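Local coordinates for protein MSM0273 (Mycobacterium smegmatis, PDB 5L37) that forms pentamers in the shell of the RMM bacterial microcompartment, where it probably caps the vertices as other EutN/CcmL proteins do, at the interface of chains A and B. Sequence-based numbering; all coordinates share one arbitrary frame. Chains: chain A/B, MSM0273.

Contact 1: the interface of chains A and B. Residues chain A 16-17, 68; chain B 41-42, 53, 61, 72-74.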
ATOM      1  N   ILE A  16       2.886   3.417  21.397  1.00 17.25           N
ATOM      2  CA  ILE A  16       1.417   3.409  21.549  1.00 17.54           C
ATOM      3  C   ILE A  16       0.994   2.003  21.994  1.00 17.47           C
ATOM      4  O   ILE A  16       1.726   1.031  21.831  1.00 16.97           O
ATOM      5  CB  ILE A  16       0.676   3.817  20.260  1.00 17.13           C
ATOM      6  CG1 ILE A  16       0.926   2.842  19.096  1.00 16.14           C
ATOM      7  CG2 ILE A  16       1.041   5.313  19.907  1.00 17.70           C
ATOM      8  CD1 ILE A  16       0.250   3.372  17.732  1.00 15.97           C
ATOM      9  N   GLU A  17      -0.190   1.911  22.587  1.00 18.17           N
ATOM     10  CA  GLU A  17      -0.738   0.617  23.032  1.00 18.45           C
ATOM     11  C   GLU A  17      -0.980  -0.301  21.844  1.00 18.16           C
ATOM     12  O   GLU A  17      -1.362   0.180  20.759  1.00 17.10           O
ATOM     13  CB  GLU A  17      -2.066   0.889  23.747  1.00 19.58           C
ATOM     14  CG  GLU A  17      -1.905   1.640  25.078  1.00 20.73           C
ATOM     15  CD  GLU A  17      -1.615   0.698  26.264  1.00 21.59           C
ATOM     16  OE1 GLU A  17      -1.604  -0.530  26.083  1.00 21.36           O
ATOM     17  OE2 GLU A  17      -1.397   1.210  27.368  1.00 22.66           O
ATOM     18  N   PRO A  68      -0.695  -2.024  15.283  1.00 15.20           N
ATOM     19  CA  PRO A  68      -0.301  -1.047  14.269  1.00 15.03           C
ATOM     20  C   PRO A  68       1.066  -1.389  13.660  1.00 17.15           C
ATOM     21  O   PRO A  68       2.073  -0.696  13.858  1.00 17.80           O
ATOM     22  CB  PRO A  68      -0.268   0.266  15.059  1.00 14.41           C
ATOM     23  CG  PRO A  68       0.197  -0.170  16.486  1.00 16.29           C
ATOM     24  CD  PRO A  68      -0.492  -1.537  16.669  1.00 16.59           C
TER
ATOM     25  N   VAL B  41       0.244  10.821  18.161  1.00 14.39           N
ATOM     26  CA  VAL B  41      -0.523  10.946  19.374  1.00 14.76           C
ATOM     27  C   VAL B  41       0.380  10.922  20.616  1.00 18.57           C
ATOM     28  O   VAL B  41      -0.070  11.224  21.720  1.00 18.56           O
ATOM     29  CB  VAL B  41      -1.601   9.823  19.466  1.00 15.14           C
ATOM     30  CG1 VAL B  41      -2.683  10.036  18.374  1.00 16.69           C
ATOM     31  CG2 VAL B  41      -0.972   8.379  19.395  1.00 15.30           C
ATOM     32  N   LEU B  42       1.658  10.611  20.443  1.00 16.56           N
ATOM     33  CA  LEU B  42       2.530  10.435  21.617  1.00 17.18           C
ATOM     34  C   LEU B  42       3.063  11.765  22.121  1.00 20.55           C
ATOM     35  O   LEU B  42       3.631  11.820  23.206  1.00 28.01           O
ATOM     36  CB  LEU B  42       3.703   9.484  21.288  1.00 17.34           C
ATOM     37  CG  LEU B  42       3.314   8.016  21.113  1.00 19.17           C
ATOM     38  CD1 LEU B  42       4.467   7.168  20.532  1.00 19.12           C
ATOM     39  CD2 LEU B  42       2.946   7.434  22.457  1.00 19.45           C
ATOM     40  N   ALA B  53       4.379   3.446  11.174  1.00 13.04           N
ATOM     41  CA  ALA B  53       3.621   2.429  10.424  1.00 13.28           C
ATOM     42  C   ALA B  53       2.733   3.100   9.389  1.00 13.11           C
ATOM     43  O   ALA B  53       2.205   4.203   9.621  1.00 14.80           O
ATOM     44  CB  ALA B  53       2.788   1.538  11.385  1.00 14.19           C
ATOM     45  N   TRP B  61      -6.001   1.560  14.129  1.00 14.21           N
ATOM     46  CA  TRP B  61      -5.589   1.649  15.538  1.00 13.68           C
ATOM     47  C   TRP B  61      -6.573   2.459  16.388  1.00 13.98           C
ATOM     48  O   TRP B  61      -6.753   2.201  17.596  1.00 14.60           O
ATOM     49  CB  TRP B  61      -4.210   2.309  15.621  1.00 13.66           C
ATOM     50  CG  TRP B  61      -3.705   2.384  17.025  1.00 14.62           C
ATOM     51  CD1 TRP B  61      -3.105   1.365  17.734  1.00 15.18           C
ATOM     52  CD2 TRP B  61      -3.772   3.516  17.926  1.00 15.20           C
ATOM     53  NE1 TRP B  61      -2.835   1.766  18.999  1.00 14.54           N
ATOM     54  CE2 TRP B  61      -3.208   3.074  19.156  1.00 16.35           C
ATOM     55  CE3 TRP B  61      -4.273   4.825  17.828  1.00 15.73           C
ATOM     56  CZ2 TRP B  61      -3.112   3.915  20.272  1.00 19.79           C
ATOM     57  CZ3 TRP B  61      -4.169   5.671  18.930  1.00 16.65           C
ATOM     58  CH2 TRP B  61      -3.589   5.189  20.158  1.00 20.05           C
ATOM     59  N   LEU B  72       1.308   6.659  10.884  1.00 13.87           N
ATOM     60  CA  LEU B  72       1.153   6.857  12.327  1.00 13.26           C
ATOM     61  C   LEU B  72       2.481   6.606  12.997  1.00 14.09           C
ATOM     62  O   LEU B  72       3.121   5.580  12.748  1.00 13.11           O
ATOM     63  CB  LEU B  72       0.085   5.897  12.875  1.00 13.91           C
ATOM     64  CG  LEU B  72      -0.168   5.918  14.390  1.00 11.79           C
ATOM     65  CD1 LEU B  72      -0.730   7.290  14.862  1.00 14.37           C
ATOM     66  CD2 LEU B  72      -1.172   4.804  14.768  1.00 14.71           C
ATOM     67  N   ILE B  73       2.898   7.545  13.839  1.00 12.40           N
ATOM     68  CA  ILE B  73       4.071   7.294  14.670  1.00 12.22           C
ATOM     69  C   ILE B  73       3.656   6.311  15.777  1.00 12.17           C
ATOM     70  O   ILE B  73       2.770   6.612  16.617  1.00 14.79           O
ATOM     71  CB  ILE B  73       4.618   8.592  15.244  1.00 13.13           C
ATOM     72  CG1 ILE B  73       5.270   9.381  14.106  1.00 14.76           C
ATOM     73  CG2 ILE B  73       5.629   8.337  16.424  1.00 13.68           C
ATOM     74  CD1 ILE B  73       5.539  10.872  14.456  1.00 16.09           C
ATOM     75  N   ILE B  74       4.306   5.146  15.786  1.00 13.25           N
ATOM     76  CA  ILE B  74       3.899   4.133  16.767  1.00 13.68           C
ATOM     77  C   ILE B  74       4.806   4.073  17.970  1.00 13.23           C
ATOM     78  O   ILE B  74       4.466   3.451  19.002  1.00 14.92           O
ATOM     79  CB  ILE B  74       3.794   2.732  16.123  1.00 14.38           C
ATOM     80  CG1 ILE B  74       5.172   2.196  15.679  1.00 16.01           C
ATOM     81  CG2 ILE B  74       2.773   2.778  14.967  1.00 12.92           C
ATOM     82  CD1 ILE B  74       5.111   0.737  15.167  1.00 15.55           C
TER
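The indole of B:Trp61 carries A:Ile16 on one face and the backbone carbonyl of A:Glu17 at its edge, joining neighbouring subunits of this EutN/CcmL-family pentamer. The delta-methyl CD1 of A:Ile16 lies over the pyrrole part of the indole, 3.7 Å from the centroid of the five-membered ring, a CH-pi contact. At the rim, the indole NE1 of B:Trp61 donates a hydrogen bond of 2.8 Å to the carbonyl O of A:Glu17. The bond is nearly straight, 167° at the hydrogen, and the acceptor lies close to the ring plane, which should help to set the rotation of the indole, with one face turned to A:Ile16. Beside this bond, CG of the A:Pro68 ring packs against CD1 of the indole.

A:Ile16 branches into separate parts of chain B. Its CG1 sits between the backbone N and the carbonyl carbon (chi1 63°), and the extended second torsion (-175°) carries CD1 on to meet CD2 of B:Leu72 tip to tip at 3.6 Å. The same methyl also touches CG2 of B:Ile74. The other branch, CG2, touches CG2 of B:Val41 at 3.7 Å and CG of B:Leu42, the side chains crossing at about a right angle. The backbone N of A:Ile16 donates a 2.9 Å hydrogen bond to the carbonyl O of B:Ile74 on strand 71-76. Farther along, CB of B:Ala53 rests against the carbonyl O of A:Pro68.

Contact 2: the interface of chains A and B. Residues chain A 14-15; chain B 42-44, 48.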
ATOM      1  N   ARG A  14       8.982   4.167  24.392  1.00 26.81           N
ATOM      2  CA  ARG A  14       7.702   4.818  24.524  1.00 23.02           C
ATOM      3  C   ARG A  14       6.960   4.459  23.263  1.00 24.66           C
ATOM      4  O   ARG A  14       7.363   4.851  22.173  1.00 28.68           O
ATOM      5  CB  ARG A  14       7.845   6.317  24.679  1.00 31.69           C
ATOM      6  CG  ARG A  14       6.552   7.010  24.838  1.00 39.66           C
ATOM      7  CD  ARG A  14       6.792   8.351  25.438  1.00 46.68           C
ATOM      8  NE  ARG A  14       7.078   9.380  24.451  1.00 57.50           N
ATOM      9  CZ  ARG A  14       6.254  10.387  24.201  1.00 61.06           C
ATOM     10  NH1 ARG A  14       5.107  10.458  24.869  1.00 67.10           N
ATOM     11  NH2 ARG A  14       6.569  11.310  23.294  1.00 54.78           N
ATOM     12  N   ARG A  15       5.862   3.729  23.433  1.00 21.22           N
ATOM     13  CA  ARG A  15       5.123   3.170  22.303  1.00 17.69           C
ATOM     14  C   ARG A  15       3.645   3.415  22.500  1.00 20.57           C
ATOM     15  O   ARG A  15       3.189   3.639  23.638  1.00 20.17           O
ATOM     16  CB  ARG A  15       5.282   1.643  22.176  1.00 21.47           C
ATOM     17  CG  ARG A  15       6.627   1.040  22.102  1.00 23.45           C
ATOM     18  CD  ARG A  15       6.516  -0.475  22.267  1.00 28.36           C
ATOM     19  NE  ARG A  15       7.828  -1.091  22.073  1.00 29.92           N
ATOM     20  CZ  ARG A  15       8.035  -2.406  21.967  1.00 33.50           C
ATOM     21  NH1 ARG A  15       7.021  -3.261  22.043  1.00 31.73           N
ATOM     22  NH2 ARG A  15       9.264  -2.868  21.775  1.00 33.10           N
TER
ATOM     23  N   LEU B  42       1.658  10.611  20.443  1.00 16.56           N
ATOM     24  CA  LEU B  42       2.530  10.435  21.617  1.00 17.18           C
ATOM     25  C   LEU B  42       3.063  11.765  22.121  1.00 20.55           C
ATOM     26  O   LEU B  42       3.631  11.820  23.206  1.00 28.01           O
ATOM     27  CB  LEU B  42       3.703   9.484  21.288  1.00 17.34           C
ATOM     28  CG  LEU B  42       3.314   8.016  21.113  1.00 19.17           C
ATOM     29  CD1 LEU B  42       4.467   7.168  20.532  1.00 19.12           C
ATOM     30  CD2 LEU B  42       2.946   7.434  22.457  1.00 19.45           C
ATOM     31  N   GLY B  43       2.932  12.825  21.330  1.00 19.02           N
ATOM     32  CA  GLY B  43       3.515  14.107  21.694  1.00 19.19           C
ATOM     33  C   GLY B  43       4.983  14.211  21.269  1.00 19.40           C
ATOM     34  O   GLY B  43       5.804  14.826  21.959  1.00 26.44           O
ATOM     35  N   SER B  44       5.309  13.683  20.098  1.00 18.06           N
ATOM     36  CA  SER B  44       6.677  13.708  19.564  1.00 17.19           C
ATOM     37  C   SER B  44       7.093  15.111  19.154  1.00 22.08           C
ATOM     38  O   SER B  44       6.274  15.890  18.677  1.00 24.22           O
ATOM     39  CB  SER B  44       6.792  12.790  18.340  1.00 16.27           C
ATOM     40  OG  SER B  44       6.321  11.474  18.669  1.00 18.96           O
ATOM     41  N   GLU B  48      13.110  14.382  17.128  1.00 19.95           N
ATOM     42  CA  GLU B  48      12.972  13.072  17.752  1.00 20.90           C
ATOM     43  C   GLU B  48      13.029  11.970  16.722  1.00 20.35           C
ATOM     44  O   GLU B  48      12.536  12.110  15.604  1.00 20.50           O
ATOM     45  CB  GLU B  48      11.659  13.025  18.536  1.00 24.93           C
ATOM     46  CG  GLU B  48      11.474  11.803  19.381  1.00 29.13           C
ATOM     47  CD  GLU B  48      10.283  11.939  20.328  1.00 39.34           C
ATOM     48  OE1 GLU B  48       9.786  13.075  20.529  1.00 36.79           O
ATOM     49  OE2 GLU B  48       9.848  10.902  20.863  1.00 43.40           O
TER
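A:Arg14, on the short strand 14-15, reaches over to the loop of chain B that contains B:Leu42, B:Gly43 and B:Ser44. Among the polar contacts, the terminal NH1 of the A:Arg14 guanidinium donates a hydrogen bond of 2.6 Å to the carbonyl O of B:Leu42. This bond is bent, 133° at the hydrogen, and the oxygen lies out of the guanidinium plane. NH2 of A:Arg14 makes a weak second bond of 3.0 Å to the same O of B:Leu42, so the carbonyl meets the end of the guanidinium across both terminal nitrogens. CG of A:Arg14 is anti to its backbone N (chi1 -179°), carrying the chain out toward the loop before it bends at chi3. A:Arg14 is poorly ordered, so its contact distances, including the short one from NH1, are approximate.

Van der Waals contact supplements the polar grip. The side chains of A:Arg14 and B:Leu42 run past each other in opposite directions, placing CB of B:Leu42 over one face of the guanidinium, toward its rim. CD2 of B:Leu42 turns instead to the backbone of A:Arg15, a loose contact 4.0 Å from its carbonyl O.

Electrostatics may add a weaker pull. OE2 of the B:Glu48 carboxylate stands 4.1 Å from NH2 of A:Arg14, too far for contact, but its opposite charge could favour this placement of the guanidinium. The patch probably adds a loosely held polar link between neighbouring subunits of the pentamer.

Contact 3: the interface of chains A and B. Residues chain A 19, 24, 38-39, 68-71; chain B 1, 51, 53, 74.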
ATOM      1  N   ILE A  19       1.149  -2.989  20.566  1.00 16.16           N
ATOM      2  CA  ILE A  19       2.235  -3.704  19.905  1.00 18.27           C
ATOM      3  C   ILE A  19       2.313  -5.088  20.567  1.00 20.16           C
ATOM      4  O   ILE A  19       2.348  -5.170  21.811  1.00 20.04           O
ATOM      5  CB  ILE A  19       3.626  -2.998  20.081  1.00 21.89           C
ATOM      6  CG1 ILE A  19       3.595  -1.560  19.595  1.00 28.26           C
ATOM      7  CG2 ILE A  19       4.751  -3.813  19.376  1.00 19.81           C
ATOM      8  CD1 ILE A  19       3.194  -1.471  18.163  1.00 30.00           C
ATOM      9  N   PHE A  24      11.262  -5.511  17.072  1.00 16.91           N
ATOM     10  CA  PHE A  24      11.388  -4.707  15.878  1.00 15.98           C
ATOM     11  C   PHE A  24      12.764  -4.932  15.293  1.00 16.75           C
ATOM     12  O   PHE A  24      13.763  -4.474  15.848  1.00 21.06           O
ATOM     13  CB  PHE A  24      11.260  -3.236  16.198  1.00 16.65           C
ATOM     14  CG  PHE A  24       9.890  -2.812  16.718  1.00 18.41           C
ATOM     15  CD1 PHE A  24       8.747  -2.955  15.953  1.00 20.19           C
ATOM     16  CD2 PHE A  24       9.790  -2.150  17.922  1.00 20.92           C
ATOM     17  CE1 PHE A  24       7.500  -2.500  16.406  1.00 18.54           C
ATOM     18  CE2 PHE A  24       8.541  -1.675  18.359  1.00 18.88           C
ATOM     19  CZ  PHE A  24       7.419  -1.865  17.631  1.00 17.32           C
ATOM     20  N   ALA A  38      10.896  -4.625  10.351  1.00 13.74           N
ATOM     21  CA  ALA A  38       9.875  -5.655  10.295  1.00 12.80           C
ATOM     22  C   ALA A  38       9.687  -6.241  11.684  1.00 13.96           C
ATOM     23  O   ALA A  38      10.682  -6.437  12.414  1.00 16.99           O
ATOM     24  CB  ALA A  38      10.278  -6.752   9.286  1.00 14.14           C
ATOM     25  N   PHE A  39       8.466  -6.611  12.020  1.00 12.49           N
ATOM     26  CA  PHE A  39       8.212  -7.267  13.309  1.00 12.63           C
ATOM     27  C   PHE A  39       8.608  -8.759  13.265  1.00 12.90           C
ATOM     28  O   PHE A  39       8.450  -9.415  12.227  1.00 14.48           O
ATOM     29  CB  PHE A  39       6.724  -7.124  13.658  1.00 15.73           C
ATOM     30  CG  PHE A  39       6.467  -7.298  15.130  1.00 13.01           C
ATOM     31  CD1 PHE A  39       6.864  -6.261  16.013  1.00 14.37           C
ATOM     32  CD2 PHE A  39       5.863  -8.436  15.639  1.00 15.04           C
ATOM     33  CE1 PHE A  39       6.647  -6.389  17.364  1.00 15.26           C
ATOM     34  CE2 PHE A  39       5.646  -8.562  17.025  1.00 18.19           C
ATOM     35  CZ  PHE A  39       6.057  -7.540  17.884  1.00 15.76           C
ATOM     36  N   PRO A  68      -0.695  -2.024  15.283  1.00 15.20           N
ATOM     37  CA  PRO A  68      -0.301  -1.047  14.269  1.00 15.03           C
ATOM     38  C   PRO A  68       1.066  -1.389  13.660  1.00 17.15           C
ATOM     39  O   PRO A  68       2.073  -0.696  13.858  1.00 17.80           O
ATOM     40  CB  PRO A  68      -0.268   0.266  15.059  1.00 14.41           C
ATOM     41  CG  PRO A  68       0.197  -0.170  16.486  1.00 16.29           C
ATOM     42  CD  PRO A  68      -0.492  -1.537  16.669  1.00 16.59           C
ATOM     43  N   ILE A  69       1.076  -2.522  12.971  1.00 14.66           N
ATOM     44  CA  ILE A  69       2.241  -3.174  12.403  1.00 14.82           C
ATOM     45  C   ILE A  69       2.016  -3.411  10.896  1.00 15.58           C
ATOM     46  O   ILE A  69       0.971  -3.965  10.518  1.00 17.53           O
ATOM     47  CB  ILE A  69       2.412  -4.578  13.094  1.00 16.41           C
ATOM     48  CG1 ILE A  69       2.719  -4.367  14.584  1.00 23.43           C
ATOM     49  CG2 ILE A  69       3.509  -5.437  12.399  1.00 25.27           C
ATOM     50  CD1 ILE A  69       4.015  -3.702  14.825  1.00 21.75           C
ATOM     51  N   ASP A  70       2.977  -3.019  10.059  1.00 14.77           N
ATOM     52  CA  ASP A  70       2.826  -3.165   8.621  1.00 12.92           C
ATOM     53  C   ASP A  70       3.943  -3.953   7.926  1.00 12.79           C
ATOM     54  O   ASP A  70       4.102  -3.890   6.706  1.00 14.44           O
ATOM     55  CB  ASP A  70       2.713  -1.782   7.942  1.00 13.89           C
ATOM     56  CG  ASP A  70       3.997  -0.968   8.075  1.00 17.23           C
ATOM     57  OD1 ASP A  70       4.980  -1.475   8.636  1.00 17.18           O
ATOM     58  OD2 ASP A  70       4.067   0.157   7.558  1.00 19.61           O
ATOM     59  N   ALA A  71       4.722  -4.689   8.715  1.00 12.49           N
ATOM     60  CA  ALA A  71       5.749  -5.550   8.132  1.00 12.70           C
ATOM     61  C   ALA A  71       6.038  -6.643   9.135  1.00 12.33           C
ATOM     62  O   ALA A  71       6.207  -6.363  10.328  1.00 13.39           O
ATOM     63  CB  ALA A  71       7.079  -4.776   7.809  1.00 13.28           C
TER
ATOM     64  N   MET B   1       7.643  -1.123   8.682  1.00 14.37           N
ATOM     65  CA  MET B   1       7.716   0.151   9.430  1.00 13.71           C
ATOM     66  C   MET B   1       8.998   0.874   9.029  1.00 14.08           C
ATOM     67  O   MET B   1       9.878   0.283   8.434  1.00 14.78           O
ATOM     68  CB  MET B   1       7.668  -0.091  10.965  1.00 15.28           C
ATOM     69  CG  MET B   1       6.317  -0.603  11.491  1.00 16.37           C
ATOM     70  SD  MET B   1       6.168  -2.418  11.300  1.00 17.53           S
ATOM     71  CE  MET B   1       7.250  -3.053  12.589  1.00 16.91           C
ATOM     72  N   LEU B  51       9.362   5.698  15.066  1.00 14.31           N
ATOM     73  CA  LEU B  51       9.052   4.532  14.257  1.00 13.30           C
ATOM     74  C   LEU B  51       7.676   4.746  13.666  1.00 13.45           C
ATOM     75  O   LEU B  51       6.735   5.140  14.386  1.00 16.12           O
ATOM     76  CB  LEU B  51       9.101   3.292  15.147  1.00 17.15           C
ATOM     77  CG  LEU B  51       8.965   1.936  14.500  1.00 22.61           C
ATOM     78  CD1 LEU B  51      10.105   1.700  13.487  1.00 20.30           C
ATOM     79  CD2 LEU B  51       9.007   0.918  15.653  1.00 21.45           C
ATOM     80  N   ALA B  53       4.379   3.446  11.174  1.00 13.04           N
ATOM     81  CA  ALA B  53       3.621   2.429  10.424  1.00 13.28           C
ATOM     82  C   ALA B  53       2.733   3.100   9.389  1.00 13.11           C
ATOM     83  O   ALA B  53       2.205   4.203   9.621  1.00 14.80           O
ATOM     84  CB  ALA B  53       2.788   1.538  11.385  1.00 14.19           C
ATOM     85  N   ILE B  74       4.306   5.146  15.786  1.00 13.25           N
ATOM     86  CA  ILE B  74       3.899   4.133  16.767  1.00 13.68           C
ATOM     87  C   ILE B  74       4.806   4.073  17.970  1.00 13.23           C
ATOM     88  O   ILE B  74       4.466   3.451  19.002  1.00 14.92           O
ATOM     89  CB  ILE B  74       3.794   2.732  16.123  1.00 14.38           C
ATOM     90  CG1 ILE B  74       5.172   2.196  15.679  1.00 16.01           C
ATOM     91  CG2 ILE B  74       2.773   2.778  14.967  1.00 12.92           C
ATOM     92  CD1 ILE B  74       5.111   0.737  15.167  1.00 15.55           C
TER
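The N-terminus of chain B, just before strand 2-10, packs against strands 23-29 and 35-40 and the loop residues A:Ile69 and A:Asp70 that lead into strand 71-77 of the neighbouring subunit in this EutN/CcmL pentamer. The terminal amino N of B:Met1 donates a 2.7 Å hydrogen bond to the carboxylate OD1 of A:Asp70, which accepts it with the syn lone pair, on the side of OD2. An ammonium group at the chain start would be favoured by this carboxylate. A:Asp70 and B:Met1 run past each other in opposite directions, and the backbone N of A:Asp70 makes a weak bond to the thioether SD of B:Met1.

The methionine chain folds at chi2 and chi3 (83° and 74°), turning its methyl CE away from the carboxylate and into an apolar setting. There CE lies 3.7 Å from CD1 of the A:Phe24 ring, whose side chain it crosses at about a right angle, and 4.0 Å from CD1 of A:Ile69. It also packs against the backbone N of A:Phe39.

Farther along the boundary, CD1 of B:Ile74 borders CD1 of A:Ile19, their side chains at about a right angle. The methyl CD2 of B:Leu51, on strand 49-54, sits over the middle of one face of the A:Phe24 ring, 3.6 Å from its centroid, a CH-pi contact.

Contact 1 lies between the others, its C-alpha centre about 9 Å from those of contact 2 and contact 3, whose own centres are about 15 Å apart. B:Leu42 belongs to contacts 1 and 2, while A:Pro68, B:Ala53 and B:Ile74 belong to contacts 1 and 3. The three are therefore stretches of one continuous subunit boundary, with a largely apolar middle and charged groups in contacts 2 and 3. Because chains A and B present different surfaces, the pairing is not an exact two-fold. Repeated from copy to copy, such a head-to-tail interface would close the ring of five.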